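Local coordinates for protein enzyme subtilase SubTY from Bacillus sp. TY145 (Bacillus sp., PDB 5FFN) that probably hydrolyses peptide bonds in proteins as a serine endopeptidase of the subtilisin-like (subtilase) family, at residues I11-N16 with F305-V310; I178-G183 with Q222-E227; T5-G10 with Q18-T23; H42-G47 with G242-I247. All blocks are in the same frame, centred on the assembly; numbering follows the deposited sequence.

Interaction 1 (I11-N16 with F305-V310)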
loop_
_atom_site.group_PDB
_atom_site.type_symbol
_atom_site.label_atom_id
_atom_site.label_comp_id
_atom_site.label_asym_id
_atom_site.label_seq_id
_atom_site.Cartn_x
_atom_site.Cartn_y
_atom_site.Cartn_z
ATOM N N ILE A 11 9.973 6.109 8.977
ATOM C CA ILE A 11 10.848 5.088 9.507
ATOM C C ILE A 11 11.167 5.462 10.936
ATOM O O ILE A 11 11.053 4.618 11.811
ATOM C CB ILE A 11 12.125 4.904 8.665
ATOM C CG1 ILE A 11 11.772 4.608 7.197
ATOM C CG2 ILE A 11 12.998 3.800 9.246
ATOM C CD1 ILE A 11 11.018 3.259 6.967
ATOM N N LYS A 12 11.588 6.712 11.170
ATOM C CA LYS A 12 11.816 7.199 12.543
ATOM C C LYS A 12 10.551 7.056 13.387
ATOM O O LYS A 12 10.596 6.632 14.548
ATOM C CB LYS A 12 12.196 8.661 12.529
ATOM C CG LYS A 12 13.616 8.972 11.966
ATOM C CD LYS A 12 13.778 10.518 11.954
ATOM C CE LYS A 12 15.217 10.953 11.823
ATOM N NZ LYS A 12 15.741 11.083 10.420
ATOM N N SER A 13 9.415 7.385 12.785
ATOM C CA SER A 13 8.145 7.344 13.500
ATOM C C SER A 13 7.763 5.905 13.908
ATOM O O SER A 13 7.395 5.637 15.064
ATOM C CB SER A 13 7.038 7.977 12.652
ATOM O OG SER A 13 5.781 7.884 13.330
ATOM N N ILE A 14 7.824 4.977 12.971
ATOM C CA ILE A 14 7.385 3.603 13.286
ATOM C C ILE A 14 8.353 2.907 14.245
ATOM O O ILE A 14 7.962 2.007 14.984
ATOM C CB ILE A 14 7.101 2.784 11.994
ATOM C CG1 ILE A 14 6.124 1.631 12.278
ATOM C CG2 ILE A 14 8.336 2.323 11.323
ATOM C CD1 ILE A 14 5.671 0.888 11.043
ATOM N N TYR A 15 9.617 3.330 14.205
ATOM C CA TYR A 15 10.624 2.869 15.166
ATOM C C TYR A 15 10.450 3.536 16.525
ATOM O O TYR A 15 10.956 3.038 17.545
ATOM C CB TYR A 15 12.055 3.043 14.603
ATOM C CG TYR A 15 12.535 1.798 13.867
ATOM C CD1 TYR A 15 12.069 1.489 12.567
ATOM C CD2 TYR A 15 13.423 0.913 14.459
ATOM C CE1 TYR A 15 12.483 0.342 11.914
ATOM C CE2 TYR A 15 13.849 -0.221 13.811
ATOM C CZ TYR A 15 13.367 -0.528 12.541
ATOM O OH TYR A 15 13.809 -1.689 11.955
ATOM N N ASN A 16 9.720 4.646 16.539
ATOM C CA ASN A 16 9.465 5.441 17.750
ATOM C C ASN A 16 10.824 5.899 18.318
ATOM O O ASN A 16 11.101 5.792 19.512
ATOM C CB ASN A 16 8.620 4.646 18.761
ATOM C CG ASN A 16 7.796 5.533 19.687
ATOM O OD1 ASN A 16 8.051 6.727 19.834
ATOM N ND2 ASN A 16 6.796 4.936 20.327
ATOM N N PHE A 305 -7.623 0.222 14.343
ATOM C CA PHE A 305 -7.254 -0.132 15.679
ATOM C C PHE A 305 -6.184 0.784 16.239
ATOM O O PHE A 305 -6.006 0.842 17.455
ATOM C CB PHE A 305 -6.704 -1.566 15.771
ATOM C CG PHE A 305 -7.714 -2.686 15.535
ATOM C CD1 PHE A 305 -8.947 -2.473 14.919
ATOM C CD2 PHE A 305 -7.358 -4.004 15.856
ATOM C CE1 PHE A 305 -9.848 -3.540 14.664
ATOM C CE2 PHE A 305 -8.249 -5.051 15.620
ATOM C CZ PHE A 305 -9.471 -4.840 15.025
ATOM N N GLY A 306 -5.494 1.512 15.368
ATOM C CA GLY A 306 -4.452 2.408 15.813
ATOM C C GLY A 306 -3.236 2.281 14.932
ATOM O O GLY A 306 -3.300 1.857 13.760
ATOM N N TYR A 307 -2.115 2.650 15.516
ATOM C CA TYR A 307 -0.825 2.733 14.839
ATOM C C TYR A 307 0.196 1.746 15.407
ATOM O O TYR A 307 0.825 2.031 16.434
ATOM C CB TYR A 307 -0.334 4.182 14.970
ATOM C CG TYR A 307 1.020 4.509 14.377
ATOM C CD1 TYR A 307 1.664 3.656 13.458
ATOM C CD2 TYR A 307 1.666 5.729 14.709
ATOM C CE1 TYR A 307 2.914 3.955 12.920
ATOM C CE2 TYR A 307 2.897 6.066 14.150
ATOM C CZ TYR A 307 3.519 5.174 13.226
ATOM O OH TYR A 307 4.755 5.429 12.676
ATOM N N PRO A 308 0.404 0.596 14.732
ATOM C CA PRO A 308 1.372 -0.395 15.259
ATOM C C PRO A 308 2.814 0.066 15.004
ATOM O O PRO A 308 3.167 0.534 13.889
ATOM C CB PRO A 308 1.065 -1.651 14.453
ATOM C CG PRO A 308 0.593 -1.092 13.087
ATOM C CD PRO A 308 -0.123 0.191 13.414
ATOM N N ARG A 309 3.625 -0.054 16.031
ATOM C CA ARG A 309 4.999 0.416 15.984
ATOM C C ARG A 309 5.999 -0.598 16.502
ATOM O O ARG A 309 5.640 -1.627 17.088
ATOM C CB ARG A 309 5.066 1.732 16.770
ATOM C CG ARG A 309 4.079 2.786 16.326
ATOM C CD ARG A 309 4.038 4.031 17.205
ATOM N NE ARG A 309 5.071 5.013 16.860
ATOM C CZ ARG A 309 5.161 6.199 17.473
ATOM N NH1 ARG A 309 4.317 6.506 18.456
ATOM N NH2 ARG A 309 6.060 7.100 17.106
ATOM N N VAL A 310 7.284 -0.292 16.336
ATOM C CA VAL A 310 8.358 -1.156 16.871
ATOM C C VAL A 310 8.291 -1.209 18.391
ATOM O O VAL A 310 8.491 -2.249 19.008
ATOM C CB VAL A 310 9.759 -0.653 16.373
ATOM C CG1 VAL A 310 10.909 -1.420 17.034
ATOM C CG2 VAL A 310 9.846 -0.813 14.872
#
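Y307 meets S13 of helix 9-15 through its hydroxyl: Y307 OH lies 2.7 Å from S13 OG, a hydrogen bond in which either oxygen may be the donor. S13 OG sits in the plane of the tyrosine ring and also bonds Y202 OH. P308 adds its carbonyl O, which touches CG1 of I14. R309 lays CB against I14 O and CG over the centre of the Y307 ring. A bend at chi3 (84°) turns NE back toward the helix end, where S13 O lies in the guanidinium plane and is gripped side-on by R309 NE at 3.0 Å and by R309 NH2 at 2.8 Å. N16 N is a third donor to this one oxygen. The N16 amide stacks on the guanidinium, planes 11° apart, with Y307 CE2 over the opposite face; N16 ND2 itself bonds K311 O. V310 N then donates to I14 O at 2.8 Å, almost perfectly straight (179°), while V310 CG2 makes a CH-pi contact 3.8 Å from the centroid of the Y15 ring. With N16 at positive phi, the helix closes in a Schellman motif, and the C-terminal tail supplies further donors to the last-turn carbonyls.

Interaction 2 (I178-G183 with Q222-E227). With CA (calcium ion), chain C; NA (sodium ion), chain E.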
loop_
_atom_site.group_PDB
_atom_site.type_symbol
_atom_site.label_atom_id
_atom_site.label_comp_id
_atom_site.label_asym_id
_atom_site.label_seq_id
_atom_site.Cartn_x
_atom_site.Cartn_y
_atom_site.Cartn_z
ATOM N N ILE A 178 -13.491 3.077 1.760
ATOM C CA ILE A 178 -12.458 2.012 1.722
ATOM C C ILE A 178 -12.572 1.237 0.403
ATOM O O ILE A 178 -13.684 0.961 -0.069
ATOM C CB ILE A 178 -12.580 1.093 2.984
ATOM C CG1 ILE A 178 -11.402 0.109 3.093
ATOM C CG2 ILE A 178 -13.899 0.358 2.987
ATOM C CD1 ILE A 178 -11.421 -0.731 4.409
ATOM N N GLY A 179 -11.445 0.916 -0.203
ATOM C CA GLY A 179 -11.408 0.050 -1.394
ATOM C C GLY A 179 -10.834 -1.341 -1.115
ATOM O O GLY A 179 -10.690 -1.780 0.039
ATOM N N PHE A 180 -10.569 -2.030 -2.198
ATOM C CA PHE A 180 -10.255 -3.458 -2.219
ATOM C C PHE A 180 -8.999 -3.690 -3.062
ATOM O O PHE A 180 -8.829 -3.043 -4.095
ATOM C CB PHE A 180 -11.463 -4.244 -2.778
ATOM C CG PHE A 180 -12.664 -4.122 -1.902
ATOM C CD1 PHE A 180 -13.510 -3.011 -2.027
ATOM C CD2 PHE A 180 -12.896 -5.045 -0.879
ATOM C CE1 PHE A 180 -14.593 -2.851 -1.142
ATOM C CE2 PHE A 180 -13.980 -4.894 -0.012
ATOM C CZ PHE A 180 -14.819 -3.791 -0.144
ATOM N N PRO A 181 -8.164 -4.667 -2.676
ATOM C CA PRO A 181 -8.449 -5.682 -1.637
ATOM C C PRO A 181 -8.318 -5.313 -0.171
ATOM O O PRO A 181 -8.593 -6.162 0.670
ATOM C CB PRO A 181 -7.414 -6.796 -1.980
ATOM C CG PRO A 181 -6.316 -6.062 -2.508
ATOM C CD PRO A 181 -6.887 -4.953 -3.348
ATOM N N GLY A 182 -7.867 -4.097 0.157
ATOM C CA GLY A 182 -7.757 -3.681 1.555
ATOM C C GLY A 182 -8.966 -4.024 2.406
ATOM O O GLY A 182 -8.818 -4.569 3.501
ATOM N N GLY A 183 -10.165 -3.710 1.881
ATOM C CA GLY A 183 -11.437 -3.902 2.564
ATOM C C GLY A 183 -11.909 -5.341 2.742
ATOM O O GLY A 183 -12.967 -5.574 3.351
ATOM N N GLN A 222 -14.440 -6.782 10.107
ATOM C CA GLN A 222 -15.386 -7.162 9.056
ATOM C C GLN A 222 -14.917 -6.568 7.728
ATOM O O GLN A 222 -13.961 -5.780 7.667
ATOM C CB GLN A 222 -16.826 -6.704 9.383
ATOM C CG GLN A 222 -17.459 -7.406 10.612
ATOM C CD GLN A 222 -17.140 -6.757 11.963
ATOM O OE1 GLN A 222 -16.959 -5.540 12.070
ATOM N NE2 GLN A 222 -17.093 -7.585 13.011
ATOM N N GLU A 223 -15.538 -7.018 6.647
ATOM C CA GLU A 223 -15.328 -6.382 5.360
ATOM C C GLU A 223 -15.639 -4.877 5.477
ATOM O O GLU A 223 -16.596 -4.490 6.158
ATOM C CB GLU A 223 -16.200 -7.048 4.311
ATOM C CG GLU A 223 -15.886 -6.645 2.913
ATOM C CD GLU A 223 -16.548 -7.575 1.897
ATOM O OE1 GLU A 223 -15.914 -8.523 1.410
ATOM O OE2 GLU A 223 -17.706 -7.312 1.611
ATOM N N ARG A 224 -14.769 -4.054 4.868
ATOM C CA ARG A 224 -14.875 -2.575 4.814
ATOM C C ARG A 224 -14.381 -1.918 6.132
ATOM O O ARG A 224 -14.603 -0.730 6.354
ATOM C CB ARG A 224 -16.282 -2.090 4.443
ATOM C CG ARG A 224 -16.863 -2.700 3.164
ATOM C CD ARG A 224 -18.166 -1.978 2.783
ATOM N NE ARG A 224 -17.900 -0.654 2.236
ATOM C CZ ARG A 224 -17.603 -0.419 0.960
ATOM N NH1 ARG A 224 -17.549 -1.399 0.067
ATOM N NH2 ARG A 224 -17.341 0.817 0.567
ATOM N N ASP A 225 -13.617 -2.658 6.950
ATOM C CA ASP A 225 -13.020 -2.062 8.124
ATOM C C ASP A 225 -11.547 -1.740 7.879
ATOM O O ASP A 225 -10.781 -2.553 7.339
ATOM C CB ASP A 225 -13.078 -2.987 9.337
ATOM C CG ASP A 225 -14.474 -3.156 9.926
ATOM O OD1 ASP A 225 -15.421 -2.471 9.538
ATOM O OD2 ASP A 225 -14.571 -4.033 10.789
ATOM N N ILE A 226 -11.143 -0.553 8.318
ATOM C CA ILE A 226 -9.725 -0.199 8.388
ATOM C C ILE A 226 -9.094 -0.975 9.542
ATOM O O ILE A 226 -9.689 -1.150 10.588
ATOM C CB ILE A 226 -9.478 1.340 8.680
ATOM C CG1 ILE A 226 -10.214 2.176 7.637
ATOM C CG2 ILE A 226 -8.005 1.671 8.821
ATOM C CD1 ILE A 226 -9.615 2.033 6.235
ATOM N N GLU A 227 -7.899 -1.465 9.346
ATOM C CA GLU A 227 -7.236 -2.261 10.418
ATOM C C GLU A 227 -6.187 -1.468 11.229
ATOM O O GLU A 227 -6.214 -1.451 12.459
ATOM C CB GLU A 227 -6.659 -3.532 9.803
ATOM C CG GLU A 227 -6.215 -4.584 10.804
ATOM C CD GLU A 227 -6.384 -6.015 10.250
ATOM O OE1 GLU A 227 -7.167 -6.219 9.286
ATOM O OE2 GLU A 227 -5.748 -6.934 10.785
HETATM CA CA CA C . -15.351 -4.044 12.995
HETATM NA NA NA E . -9.438 -5.764 5.382
HETATM O O HOH W 1 -11.466 -4.917 6.078
HETATM O O HOH W 2 -8.682 -4.707 7.386
HETATM O O HOH W 3 -13.543 -2.668 13.432
#
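R224 lies against I178 and F180 along most of its side chain. Its CB packs on I178 CG2 at 3.7 Å, and CG lies 4.0 Å from F180 CZ. A bend at chi3 (74°) directs NE, which bonds N176 OD1 and stays near I178 CG2, and that methyl covers one face of the guanidinium, offset toward the rim. At the tip, NH1 reaches the edge of the phenylalanine ring, 3.5 Å from F180 CE1, with the two planes 52° apart. E223 CG meets the same ring at CE2, also in its plane, and the E223 carboxylate is salt-bridged to K146. R224 N donates to an in-plane lone pair of G183 O at 2.8 Å. The side chains of I178 and I226 run past each other in opposite directions, with I178 CD1 3.8 Å from I226 CD1. R224 occupies the third position of a type II turn, Q222 to D225, whose end residues bind calcium through Q222 OE1 and D225 OD2, with T215, D218 and I220. Water 1, a ligand of the sodium ion bound by G182, L184 and A187, donates to Q222 O and D225 O: a calcium-binding type II turn of the subtilase fold, reaching sodium through water.

Interaction 3 (T5-G10 with Q18-T23)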
loop_
_atom_site.group_PDB
_atom_site.type_symbol
_atom_site.label_atom_id
_atom_site.label_comp_id
_atom_site.label_asym_id
_atom_site.label_seq_id
_atom_site.Cartn_x
_atom_site.Cartn_y
_atom_site.Cartn_z
ATOM N N THR A 5 17.745 12.007 4.146
ATOM C CA THR A 5 18.026 11.420 5.468
ATOM C C THR A 5 17.993 9.938 5.235
ATOM O O THR A 5 17.217 9.445 4.377
ATOM C CB THR A 5 17.000 11.833 6.580
ATOM O OG1 THR A 5 17.286 11.126 7.789
ATOM C CG2 THR A 5 15.551 11.539 6.174
ATOM N N GLN A 6 18.813 9.210 5.980
ATOM C CA GLN A 6 18.893 7.791 5.800
ATOM C C GLN A 6 17.670 7.133 6.416
ATOM O O GLN A 6 17.352 6.000 6.083
ATOM C CB GLN A 6 20.150 7.254 6.440
ATOM C CG GLN A 6 21.393 7.729 5.712
ATOM C CD GLN A 6 22.597 6.955 6.096
ATOM O OE1 GLN A 6 23.374 7.409 6.928
ATOM N NE2 GLN A 6 22.774 5.782 5.514
ATOM N N THR A 7 17.007 7.872 7.306
ATOM C CA THR A 7 15.780 7.407 8.006
ATOM C C THR A 7 14.665 8.436 7.876
ATOM O O THR A 7 14.517 9.304 8.718
ATOM C CB THR A 7 16.082 7.095 9.472
ATOM O OG1 THR A 7 16.641 8.258 10.113
ATOM C CG2 THR A 7 17.046 5.946 9.575
ATOM N N PRO A 8 13.891 8.370 6.760
ATOM C CA PRO A 8 12.754 9.221 6.518
ATOM C C PRO A 8 11.803 9.241 7.712
ATOM O O PRO A 8 11.825 8.342 8.524
ATOM C CB PRO A 8 12.109 8.594 5.249
ATOM C CG PRO A 8 13.288 7.999 4.519
ATOM C CD PRO A 8 14.118 7.433 5.637
ATOM N N TRP A 9 10.988 10.263 7.796
ATOM C CA TRP A 9 10.128 10.458 8.956
ATOM C C TRP A 9 9.310 9.219 9.350
ATOM O O TRP A 9 9.172 8.922 10.530
ATOM C CB TRP A 9 9.237 11.664 8.765
ATOM C CG TRP A 9 7.999 11.511 7.982
ATOM C CD1 TRP A 9 7.830 11.793 6.656
ATOM C CD2 TRP A 9 6.730 11.074 8.469
ATOM N NE1 TRP A 9 6.531 11.606 6.301
ATOM C CE2 TRP A 9 5.829 11.142 7.389
ATOM C CE3 TRP A 9 6.257 10.637 9.727
ATOM C CZ2 TRP A 9 4.473 10.803 7.511
ATOM C CZ3 TRP A 9 4.872 10.305 9.845
ATOM C CH2 TRP A 9 4.016 10.395 8.748
ATOM N N GLY A 10 8.759 8.528 8.365
ATOM C CA GLY A 10 7.929 7.338 8.657
ATOM C C GLY A 10 8.696 6.219 9.343
ATOM O O GLY A 10 8.145 5.465 10.153
ATOM N N GLN A 18 13.527 9.101 17.156
ATOM C CA GLN A 18 13.884 10.181 16.247
ATOM C C GLN A 18 15.384 10.246 16.022
ATOM O O GLN A 18 15.858 10.897 15.092
ATOM C CB GLN A 18 13.337 11.501 16.768
ATOM C CG GLN A 18 11.830 11.577 16.751
ATOM C CD GLN A 18 11.276 11.269 15.371
ATOM O OE1 GLN A 18 10.500 10.324 15.196
ATOM N NE2 GLN A 18 11.712 12.035 14.380
ATOM N N SER A 19 16.121 9.482 16.802
ATOM C CA SER A 19 17.571 9.507 16.730
ATOM C C SER A 19 18.172 8.441 15.798
ATOM O O SER A 19 19.358 8.528 15.470
ATOM C CB SER A 19 18.135 9.349 18.129
ATOM O OG SER A 19 18.233 7.981 18.501
ATOM N N ILE A 20 17.401 7.442 15.356
ATOM C CA ILE A 20 18.011 6.378 14.536
ATOM C C ILE A 20 18.606 6.887 13.213
ATOM O O ILE A 20 18.059 7.786 12.569
ATOM C CB ILE A 20 17.029 5.234 14.177
ATOM C CG1 ILE A 20 15.758 5.777 13.523
ATOM C CG2 ILE A 20 16.706 4.351 15.393
ATOM C CD1 ILE A 20 15.062 4.700 12.703
ATOM N N THR A 21 19.686 6.254 12.806
ATOM C CA THR A 21 20.352 6.534 11.532
ATOM C C THR A 21 20.415 5.265 10.677
ATOM O O THR A 21 20.887 5.294 9.530
ATOM C CB THR A 21 21.799 7.025 11.783
ATOM O OG1 THR A 21 22.503 6.034 12.529
ATOM C CG2 THR A 21 21.796 8.295 12.582
ATOM N N LYS A 22 19.969 4.143 11.244
ATOM C CA LYS A 22 19.822 2.907 10.499
ATOM C C LYS A 22 18.797 1.984 11.148
ATOM O O LYS A 22 18.397 2.169 12.304
ATOM C CB LYS A 22 21.155 2.169 10.331
ATOM C CG LYS A 22 21.794 1.651 11.589
ATOM C CD LYS A 22 22.925 0.627 11.258
ATOM C CE LYS A 22 22.385 -0.753 10.917
ATOM N NZ LYS A 22 23.473 -1.774 10.873
ATOM N N THR A 23 18.379 0.981 10.392
ATOM C CA THR A 23 17.411 0.004 10.862
ATOM C C THR A 23 18.021 -1.371 10.773
ATOM O O THR A 23 19.060 -1.543 10.142
ATOM C CB THR A 23 16.122 0.054 10.017
ATOM O OG1 THR A 23 16.456 -0.212 8.646
ATOM C CG2 THR A 23 15.426 1.397 10.168
HETATM O O HOH W 4 9.401 11.183 12.440
#
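T7, the residue before the N-cap of helix 9-15, packs on I20 and T21 of the loop that follows the helix and leads toward strand 29-35. The bond of the contact runs from T7 OG1 to I20 O, 2.9 Å away, with the hydroxyl lying above the carbonyl plane, 35° out of it. A chi1 of 57° sets OG1 between the backbone N and the carbonyl carbon, and leaves CG2 anti to the carbonyl carbon. This methyl rests on the next peptide, 3.6 Å from T21 C, and on the tip of I20, whose CD1 is 3.9 Å from T7 CG2. Beside it, Q6 places CB 3.7 Å from T21 O, while its amide NE2 turns to G88 O and G90 O. Segment 5-10 runs into the first turn of helix 9-15 and segment 18-23 follows its end; P8 stands at the N-cap, and T7 O accepts from K12 NZ, one turn into the helix. An alanine at T7 would probably leave I20 O without its hydroxyl donor and open a gap where CG2 lies between the T21 peptide and I20 CD1. Within segment 5-10, T7 N makes a weak bond to T5 OG1. Water 4 adds a second link between the segments: it donates to W9 O at 3.0 Å and to Q18 OE1 at 3.1 Å. W9 NE1 bonds A233 O.

Interaction 4 (H42-G47 with G242-I247)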
loop_
_atom_site.group_PDB
_atom_site.type_symbol
_atom_site.label_atom_id
_atom_site.label_comp_id
_atom_site.label_asym_id
_atom_site.label_seq_id
_atom_site.Cartn_x
_atom_site.Cartn_y
_atom_site.Cartn_z
ATOM N N HIS A 42 18.946 -1.226 -7.641
ATOM C CA HIS A 42 19.168 -0.027 -6.866
ATOM C C HIS A 42 20.182 -0.417 -5.765
ATOM O O HIS A 42 20.142 -1.540 -5.235
ATOM C CB HIS A 42 17.857 0.443 -6.237
ATOM C CG HIS A 42 17.892 1.825 -5.693
ATOM N ND1 HIS A 42 18.634 2.172 -4.585
ATOM C CD2 HIS A 42 17.244 2.942 -6.077
ATOM C CE1 HIS A 42 18.456 3.447 -4.331
ATOM N NE2 HIS A 42 17.587 3.933 -5.202
ATOM N N LEU A 43 21.079 0.509 -5.444
ATOM C CA LEU A 43 22.136 0.254 -4.467
ATOM C C LEU A 43 21.577 -0.142 -3.104
ATOM O O LEU A 43 22.135 -0.971 -2.416
ATOM C CB LEU A 43 23.011 1.476 -4.321
ATOM C CG LEU A 43 24.085 1.647 -5.397
ATOM C CD1 LEU A 43 24.785 2.945 -5.174
ATOM C CD2 LEU A 43 25.060 0.501 -5.345
ATOM N N ASP A 44 20.424 0.421 -2.762
ATOM C CA ASP A 44 19.786 0.119 -1.471
ATOM C C ASP A 44 18.898 -1.120 -1.484
ATOM O O ASP A 44 18.412 -1.528 -0.443
ATOM C CB ASP A 44 19.042 1.357 -0.981
ATOM C CG ASP A 44 19.946 2.564 -0.808
ATOM O OD1 ASP A 44 21.200 2.396 -0.708
ATOM O OD2 ASP A 44 19.424 3.687 -0.745
ATOM N N LEU A 45 18.688 -1.724 -2.657
ATOM C CA LEU A 45 17.977 -2.979 -2.763
ATOM C C LEU A 45 18.829 -4.167 -3.207
ATOM O O LEU A 45 18.370 -5.305 -3.195
ATOM C CB LEU A 45 16.773 -2.804 -3.738
ATOM C CG LEU A 45 15.776 -1.697 -3.405
ATOM C CD1 LEU A 45 14.660 -1.691 -4.451
ATOM C CD2 LEU A 45 15.175 -1.874 -1.993
ATOM N N ALA A 46 20.089 -3.922 -3.569
ATOM C CA ALA A 46 20.893 -4.925 -4.201
ATOM C C ALA A 46 21.006 -6.142 -3.343
ATOM O O ALA A 46 21.237 -6.037 -2.147
ATOM C CB ALA A 46 22.274 -4.358 -4.548
ATOM N N GLY A 47 20.810 -7.297 -3.968
ATOM C CA GLY A 47 20.937 -8.594 -3.320
ATOM C C GLY A 47 19.726 -9.014 -2.510
ATOM O O GLY A 47 19.665 -10.150 -1.992
ATOM N N GLY A 242 17.307 5.072 -9.833
ATOM C CA GLY A 242 18.497 4.887 -8.989
ATOM C C GLY A 242 18.650 5.866 -7.832
ATOM O O GLY A 242 19.475 5.633 -6.915
ATOM N N GLY A 243 17.887 6.943 -7.828
ATOM C CA GLY A 243 17.970 7.870 -6.708
ATOM C C GLY A 243 16.810 7.621 -5.750
ATOM O O GLY A 243 16.507 6.461 -5.432
ATOM N N TYR A 244 16.187 8.714 -5.332
ATOM C CA TYR A 244 15.116 8.712 -4.301
ATOM C C TYR A 244 14.032 9.639 -4.714
ATOM O O TYR A 244 14.254 10.530 -5.488
ATOM C CB TYR A 244 15.676 9.126 -2.913
ATOM C CG TYR A 244 16.856 8.307 -2.590
ATOM C CD1 TYR A 244 18.131 8.688 -3.019
ATOM C CD2 TYR A 244 16.729 7.090 -1.937
ATOM C CE1 TYR A 244 19.216 7.889 -2.780
ATOM C CE2 TYR A 244 17.797 6.291 -1.697
ATOM C CZ TYR A 244 19.062 6.703 -2.135
ATOM O OH TYR A 244 20.138 5.912 -1.922
ATOM N N ASN A 245 12.836 9.442 -4.186
ATOM C CA ASN A 245 11.716 10.287 -4.487
ATOM C C ASN A 245 10.759 10.291 -3.310
ATOM O O ASN A 245 10.812 9.368 -2.480
ATOM C CB ASN A 245 11.045 9.808 -5.780
ATOM C CG ASN A 245 10.054 10.760 -6.313
ATOM O OD1 ASN A 245 10.107 11.974 -6.066
ATOM N ND2 ASN A 245 9.096 10.227 -7.077
ATOM N N THR A 246 9.981 11.348 -3.223
ATOM C CA THR A 246 9.030 11.575 -2.155
ATOM C C THR A 246 7.639 11.596 -2.748
ATOM O O THR A 246 7.252 12.518 -3.490
ATOM C CB THR A 246 9.371 12.836 -1.304
ATOM O OG1 THR A 246 10.646 12.635 -0.689
ATOM C CG2 THR A 246 8.326 13.101 -0.244
ATOM N N ILE A 247 6.857 10.569 -2.394
ATOM C CA ILE A 247 5.465 10.495 -2.819
ATOM C C ILE A 247 4.531 10.177 -1.608
ATOM O O ILE A 247 5.011 9.933 -0.500
ATOM C CB ILE A 247 5.258 9.527 -4.065
ATOM C CG1 ILE A 247 5.787 8.133 -3.802
ATOM C CG2 ILE A 247 5.921 10.163 -5.327
ATOM C CD1 ILE A 247 5.327 7.058 -4.798
HETATM O O HOH W 5 20.880 3.073 -7.112
#
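H42 presents the edge of its imidazole to the face of the Y244 ring, an offset edge-to-face pair with centroids 5.4 Å apart and planes at 73°. The contact joins the loop between strands 29-35 and 49-54 to the beta-hairpin of strands 235-238 and 244-247, meeting it where the connection through G242 and G243 enters the second strand. Chi1 of -166° sets CG anti to the backbone N, and from there the imidazole meets the backbone of G243. Both ring nitrogens are used, each close to the ring plane. NE2 donates to G243 O at 2.8 Å, nearly straight, and ND1 accepts from D44 N at 3.1 Å; the pattern is consistent with a neutral ring protonated on NE2. These two bonds fix the rotation of the imidazole. D44 and Y244 cross at about a right angle, and Y244 OH donates to D44 OD2 at 2.6 Å, on the syn side of the carboxylate but well out of its plane. V91 N gives the same oxygen a second donor, which would help to hold any negative charge there. An alanine in place of H42 would probably leave G243 O and D44 N without their ring partners and open a gap beside the face of Y244. G242, at a phi of 108°, has a backbone where a side chain would press on the preceding carbonyl, and its own O takes part through solvent. Water 5 donates to G242 O at 2.9 Å and accepts from L43 N, lying 3.4 Å above the plane of the H42 imidazole, over the ring centre.

Overall arrangement
From the N terminus, interaction 3 closes first, a short loop round helix 9-15. Interaction 1 uses the same helix and brings in the C-terminal tail, closing nearly the whole chain; its segments alternate with those of interaction 3, and the two touch where Y15 OH packs against T23 CB. Interaction 4 lies within that span and links the loop between strands 29-35 and 49-54 to the hairpin strand 244-247. Interaction 2 falls inside both, joining loops before strands 188-194 and 228-231. It sits about 30 Å, centre to centre, from interactions 3 and 4, on the opposite side of the chain's centre, yet meets interaction 1 through a probable hydrogen bond from F305 N to E227 O.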